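Local coordinates for uncharacterized protein Q99UF4 (Staphylococcus aureus, PDB 3B2N), which is probably a phosphorylation-controlled transcription regulator of the LuxR family, whose receiver domain would switch the activity of a DNA-binding domain, at residues V20-L25 / R108-L113; A102-E107 / V114-K119. All blocks are in the same frame, centred on the assembly; numbering follows the deposited sequence.

Contact 1 (V20-L25 / R108-L113). With NA (sodium ion), chain B.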
# COMPACT_ATOMS: atom_id res chain seq x y z
N VAL A 20 1.43 10.09 4.54
CA VAL A 20 0.50 10.11 5.67
C VAL A 20 -0.17 11.47 5.70
O VAL A 20 -1.40 11.53 5.76
CB VAL A 20 1.21 9.88 7.00
CG1 VAL A 20 0.31 10.31 8.23
CG2 VAL A 20 1.73 8.45 7.13
N GLN A 21 0.62 12.55 5.58
CA GLN A 21 0.00 13.89 5.64
C GLN A 21 -0.78 14.27 4.40
O GLN A 21 -1.89 14.84 4.51
CB GLN A 21 1.03 14.97 6.00
CG GLN A 21 1.57 14.75 7.43
CD GLN A 21 2.70 15.70 7.76
OE1 GLN A 21 3.38 16.23 6.86
NE2 GLN A 21 2.88 15.98 9.03
N LEU A 22 -0.21 13.99 3.23
CA LEU A 22 -0.83 14.49 1.98
C LEU A 22 -2.02 13.65 1.57
O LEU A 22 -3.00 14.18 1.08
CB LEU A 22 0.19 14.50 0.83
CG LEU A 22 1.23 15.61 0.98
CD1 LEU A 22 2.30 15.45 -0.06
CD2 LEU A 22 0.52 16.94 0.86
N ILE A 23 -1.94 12.34 1.75
CA ILE A 23 -3.10 11.53 1.44
C ILE A 23 -4.37 11.97 2.20
O ILE A 23 -5.46 12.02 1.61
CB ILE A 23 -2.83 10.01 1.62
CG1 ILE A 23 -1.94 9.52 0.48
CG2 ILE A 23 -4.18 9.23 1.60
CD1 ILE A 23 -1.33 8.06 0.78
N LYS A 24 -4.25 12.29 3.49
CA LYS A 24 -5.36 12.80 4.25
C LYS A 24 -5.89 14.15 3.74
O LYS A 24 -7.09 14.41 3.84
CB LYS A 24 -4.99 12.94 5.73
CG LYS A 24 -5.15 11.64 6.51
CD LYS A 24 -4.88 11.83 8.00
CE LYS A 24 -3.47 12.40 8.26
NZ LYS A 24 -3.11 12.15 9.69
N LEU A 25 -5.01 15.00 3.22
CA LEU A 25 -5.43 16.30 2.67
C LEU A 25 -6.01 16.20 1.23
O LEU A 25 -6.87 17.00 0.87
CB LEU A 25 -4.28 17.29 2.68
CG LEU A 25 -3.79 17.75 4.06
CD1 LEU A 25 -2.52 18.52 3.95
CD2 LEU A 25 -4.81 18.56 4.75
N ARG A 108 4.41 8.91 -10.45
CA ARG A 108 3.09 9.51 -10.27
C ARG A 108 3.12 10.37 -9.04
O ARG A 108 3.89 10.08 -8.12
CB ARG A 108 2.03 8.39 -10.04
CG ARG A 108 1.97 7.32 -11.14
CD ARG A 108 1.14 7.77 -12.36
NE ARG A 108 1.91 8.68 -13.18
CZ ARG A 108 2.87 8.33 -14.04
NH1 ARG A 108 3.50 9.28 -14.73
NH2 ARG A 108 3.23 7.04 -14.20
N SER A 109 2.28 11.40 -9.00
CA SER A 109 2.14 12.22 -7.80
C SER A 109 1.22 11.56 -6.78
O SER A 109 0.50 10.61 -7.10
CB SER A 109 1.52 13.57 -8.17
OG SER A 109 0.20 13.37 -8.67
N ILE A 110 1.21 12.09 -5.55
CA ILE A 110 0.27 11.66 -4.51
C ILE A 110 -1.21 11.93 -4.94
O ILE A 110 -2.09 11.08 -4.73
CB ILE A 110 0.66 12.21 -3.07
CG1 ILE A 110 1.92 11.45 -2.60
CG2 ILE A 110 -0.54 12.08 -2.06
CD1 ILE A 110 2.56 11.92 -1.29
N GLU A 111 -1.44 13.03 -5.62
CA GLU A 111 -2.75 13.33 -6.26
C GLU A 111 -3.21 12.20 -7.17
O GLU A 111 -4.36 11.76 -7.09
CB GLU A 111 -2.68 14.59 -7.15
CG GLU A 111 -2.49 15.89 -6.45
CD GLU A 111 -1.01 16.24 -6.14
OE1 GLU A 111 -0.15 15.34 -5.86
OE2 GLU A 111 -0.72 17.46 -6.16
N GLU A 112 -2.33 11.75 -8.08
CA GLU A 112 -2.65 10.57 -8.94
C GLU A 112 -2.84 9.29 -8.11
O GLU A 112 -3.75 8.48 -8.34
CB GLU A 112 -1.56 10.42 -9.99
CG GLU A 112 -1.57 11.63 -10.97
CD GLU A 112 -0.35 11.71 -11.90
OE1 GLU A 112 0.77 11.36 -11.49
OE2 GLU A 112 -0.53 12.13 -13.07
N LEU A 113 -2.01 9.13 -7.09
CA LEU A 113 -2.18 7.97 -6.23
C LEU A 113 -3.57 7.99 -5.56
O LEU A 113 -4.25 6.97 -5.51
CB LEU A 113 -1.02 7.88 -5.22
CG LEU A 113 -1.22 6.93 -4.04
CD1 LEU A 113 -1.27 5.54 -4.57
CD2 LEU A 113 -0.12 7.09 -2.98
NA NA B . -9.22 14.98 3.50
O HOH W 1 -9.44 16.53 1.52
O HOH W 2 -9.46 13.32 5.54
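Glu-112 OE1 is gripped by two groups at the start of helix 110-121, the helix that packs beside helix 13-26 on one face of the CheY-like receiver fold. Ser-109 N donates to Glu-112 OE1 at 2.9 Å, meeting the oxygen on its anti side and 22° out of the carboxylate plane. Arg-108 NE adds a weak hydrogen bond to the same oxygen, within a salt bridge, with the guanidinium presenting its edge to the carboxylate. In return Glu-112 N gives a nearly straight bond (169°) to Ser-109 OG, 3.1 Å away. This is a capping box: serine suits the N-cap because its short hydroxyl reaches back to a first-turn amide, a group that has no carbonyl of a preceding turn to donate to, and glutamate three residues on has the length to close the exchange.

With the helix start fixed this way, Ile-110 faces helix 13-26 and works both its branches. Its CG1 lies beside the backbone N (chi1 -72°), and Ile-110 CD1 at the end of that arm meets Leu-22 CD1 at 3.7 Å. Ile-110 CG2, the other branch, rests 3.8 Å from Leu-22 CB and also touches Ile-23 CG1, the side chains crossing at about a right angle. A beta-branched residue thus spans two neighbouring positions of the opposite helix. Deeper in, Ile-23 CD1 meets Leu-113 CD2 at 4.1 Å; both residues are buried and join this packing to the sheet, Ile-23 on Leu-6 and Ile-8, Leu-113 on Ile-81 and Val-83.

Near the end of helix 13-26, Lys-24 O binds a sodium ion at 2.2 Å, and Gly-27 O, just past the helix, and two waters join it. One of those waters also donates a hydrogen bond to Leu-25 O, 2.7 Å from the water oxygen.

Contact 2 (A102-E107 / V114-K119)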
# COMPACT_ATOMS: atom_id res chain seq x y z
N ALA A 102 -3.89 -2.27 -7.50
CA ALA A 102 -3.23 -1.33 -8.38
C ALA A 102 -1.72 -1.33 -8.16
O ALA A 102 -1.25 -1.58 -7.05
CB ALA A 102 -3.82 0.10 -8.21
N TYR A 103 -0.97 -1.06 -9.22
CA TYR A 103 0.48 -0.98 -9.13
C TYR A 103 0.84 0.45 -9.55
O TYR A 103 0.60 0.84 -10.67
CB TYR A 103 1.07 -1.97 -10.12
CG TYR A 103 2.56 -2.22 -9.96
CD1 TYR A 103 3.04 -3.19 -9.08
CD2 TYR A 103 3.49 -1.51 -10.73
CE1 TYR A 103 4.41 -3.46 -8.96
CE2 TYR A 103 4.85 -1.75 -10.60
CZ TYR A 103 5.29 -2.71 -9.72
OH TYR A 103 6.60 -2.97 -9.62
N VAL A 104 1.39 1.24 -8.65
CA VAL A 104 1.64 2.64 -8.95
C VAL A 104 3.13 2.95 -8.84
O VAL A 104 3.76 2.71 -7.78
CB VAL A 104 0.81 3.53 -8.00
CG1 VAL A 104 1.14 5.04 -8.18
CG2 VAL A 104 -0.67 3.28 -8.24
N LEU A 105 3.69 3.50 -9.91
CA LEU A 105 5.09 3.92 -9.89
C LEU A 105 5.23 5.26 -9.19
O LEU A 105 4.36 6.11 -9.33
CB LEU A 105 5.58 4.11 -11.33
CG LEU A 105 6.53 3.18 -12.06
CD1 LEU A 105 6.32 1.74 -11.73
CD2 LEU A 105 6.35 3.43 -13.55
N LYS A 106 6.37 5.48 -8.52
CA LYS A 106 6.62 6.79 -7.88
C LYS A 106 6.95 7.91 -8.87
O LYS A 106 7.27 9.01 -8.44
CB LYS A 106 7.68 6.67 -6.77
CG LYS A 106 7.15 5.69 -5.69
CD LYS A 106 8.11 5.54 -4.54
CE LYS A 106 7.58 4.59 -3.48
NZ LYS A 106 8.73 4.29 -2.53
N GLU A 107 6.86 7.61 -10.19
CA GLU A 107 6.70 8.64 -11.23
C GLU A 107 5.41 9.46 -11.15
O GLU A 107 5.31 10.55 -11.72
CB GLU A 107 6.78 8.00 -12.62
CG GLU A 107 8.21 7.90 -13.13
CD GLU A 107 8.33 7.11 -14.42
OE1 GLU A 107 9.48 6.90 -14.86
OE2 GLU A 107 7.29 6.71 -15.00
N VAL A 114 -3.99 9.15 -5.06
CA VAL A 114 -5.33 9.31 -4.47
C VAL A 114 -6.43 8.99 -5.49
O VAL A 114 -7.34 8.25 -5.18
CB VAL A 114 -5.53 10.72 -3.79
CG1 VAL A 114 -7.03 11.05 -3.57
CG2 VAL A 114 -4.70 10.82 -2.45
N GLU A 115 -6.33 9.51 -6.70
CA GLU A 115 -7.30 9.13 -7.75
C GLU A 115 -7.34 7.61 -7.91
O GLU A 115 -8.43 7.02 -8.01
CB GLU A 115 -6.89 9.70 -9.11
CG GLU A 115 -6.88 11.18 -9.26
CD GLU A 115 -6.63 11.56 -10.72
OE1 GLU A 115 -5.89 12.56 -10.98
OE2 GLU A 115 -7.16 10.83 -11.60
N THR A 116 -6.16 6.98 -7.92
CA THR A 116 -6.09 5.54 -8.07
C THR A 116 -6.75 4.77 -6.92
O THR A 116 -7.52 3.84 -7.16
CB THR A 116 -4.63 5.07 -8.27
OG1 THR A 116 -4.11 5.69 -9.47
CG2 THR A 116 -4.60 3.58 -8.39
N ILE A 117 -6.51 5.19 -5.69
CA ILE A 117 -7.16 4.59 -4.55
C ILE A 117 -8.69 4.75 -4.68
O ILE A 117 -9.46 3.78 -4.47
CB ILE A 117 -6.70 5.28 -3.27
CG1 ILE A 117 -5.19 5.06 -3.04
CG2 ILE A 117 -7.52 4.85 -2.10
CD1 ILE A 117 -4.62 6.03 -2.00
N ASN A 118 -9.14 5.96 -5.03
CA ASN A 118 -10.57 6.17 -5.22
C ASN A 118 -11.16 5.24 -6.30
O ASN A 118 -12.21 4.66 -6.08
CB ASN A 118 -10.88 7.64 -5.54
CG ASN A 118 -10.72 8.54 -4.34
OD1 ASN A 118 -10.92 8.12 -3.20
ND2 ASN A 118 -10.36 9.78 -4.58
N LYS A 119 -10.50 5.09 -7.45
CA LYS A 119 -10.99 4.19 -8.51
C LYS A 119 -11.03 2.78 -7.97
O LYS A 119 -12.01 2.09 -8.13
CB LYS A 119 -10.13 4.17 -9.78
CG LYS A 119 -9.61 5.50 -10.26
CD LYS A 119 -10.50 6.18 -11.27
CE LYS A 119 -9.66 7.15 -12.11
NZ LYS A 119 -10.32 8.49 -12.25
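Thr-116 CG2 is the meeting point between strand 102-105 and helix 110-121, which together form the last beta-alpha unit of the receiver fold. Thr-116 CG2 stands 3.6 Å from Ala-102 CB and 3.9 Å from Val-104 CG2, so one helix residue bears on two alternate residues of the strand.

The conformation of Thr-116 sorts its two branches. With chi1 at -60° the hydroxyl lies beside the backbone N and CG2 is anti to that N, which sends the methyl to the strand. OG1 turns instead to the carbonyl of Glu-112, one helical turn earlier, and hydrogen-bonds to it. Threonine therefore suits this place: it offers carbon to an apolar neighbour while its polar atom is satisfied by its own helix.

On the strand, Val-104 has CG1 anti to the backbone N (chi1 174°) and CG2 beside that N; the latter is the branch that meets Thr-116, the two side chains running past each other in opposite directions. Ala-102, two residues back on the same face, needs only its CB, and such a small residue allows the helix to come close, the CA atoms of Ala-102 and Thr-116 being 7.4 Å apart.

Between them Tyr-103 points to the other side, packing edge-to-face with Phe-92 of helix 89-97; an aromatic residue here is consistent with the switch position of response regulators. Lys-106, just past the strand, forms a salt bridge with Glu-10, a position consistent with that of the lysine near the acidic phosphorylation pocket of CheY-like receivers. Its NZ also makes a long, weak ion pair with Asp-56 OD1.

From the N terminus the chain enters contact 1 on helix 13-26, then lays down three more strands of the parallel sheet, with the helices between them, before reaching strand 102-105, where contact 2 begins. Residues 108-113 close contact 1 over an 82-residue loop, and 114-119 then close contact 2 over six residues. The segments alternate, so the two contacts cross, sharing helix 110-121: its first turn meets helix 13-26, and Thr-116, just beyond, meets the edge strand. They touch directly where Ile-23 CG1 approaches Val-114 CG2 at 4.2 Å. Together they fix the last helix against both the first helix and strand 102-105.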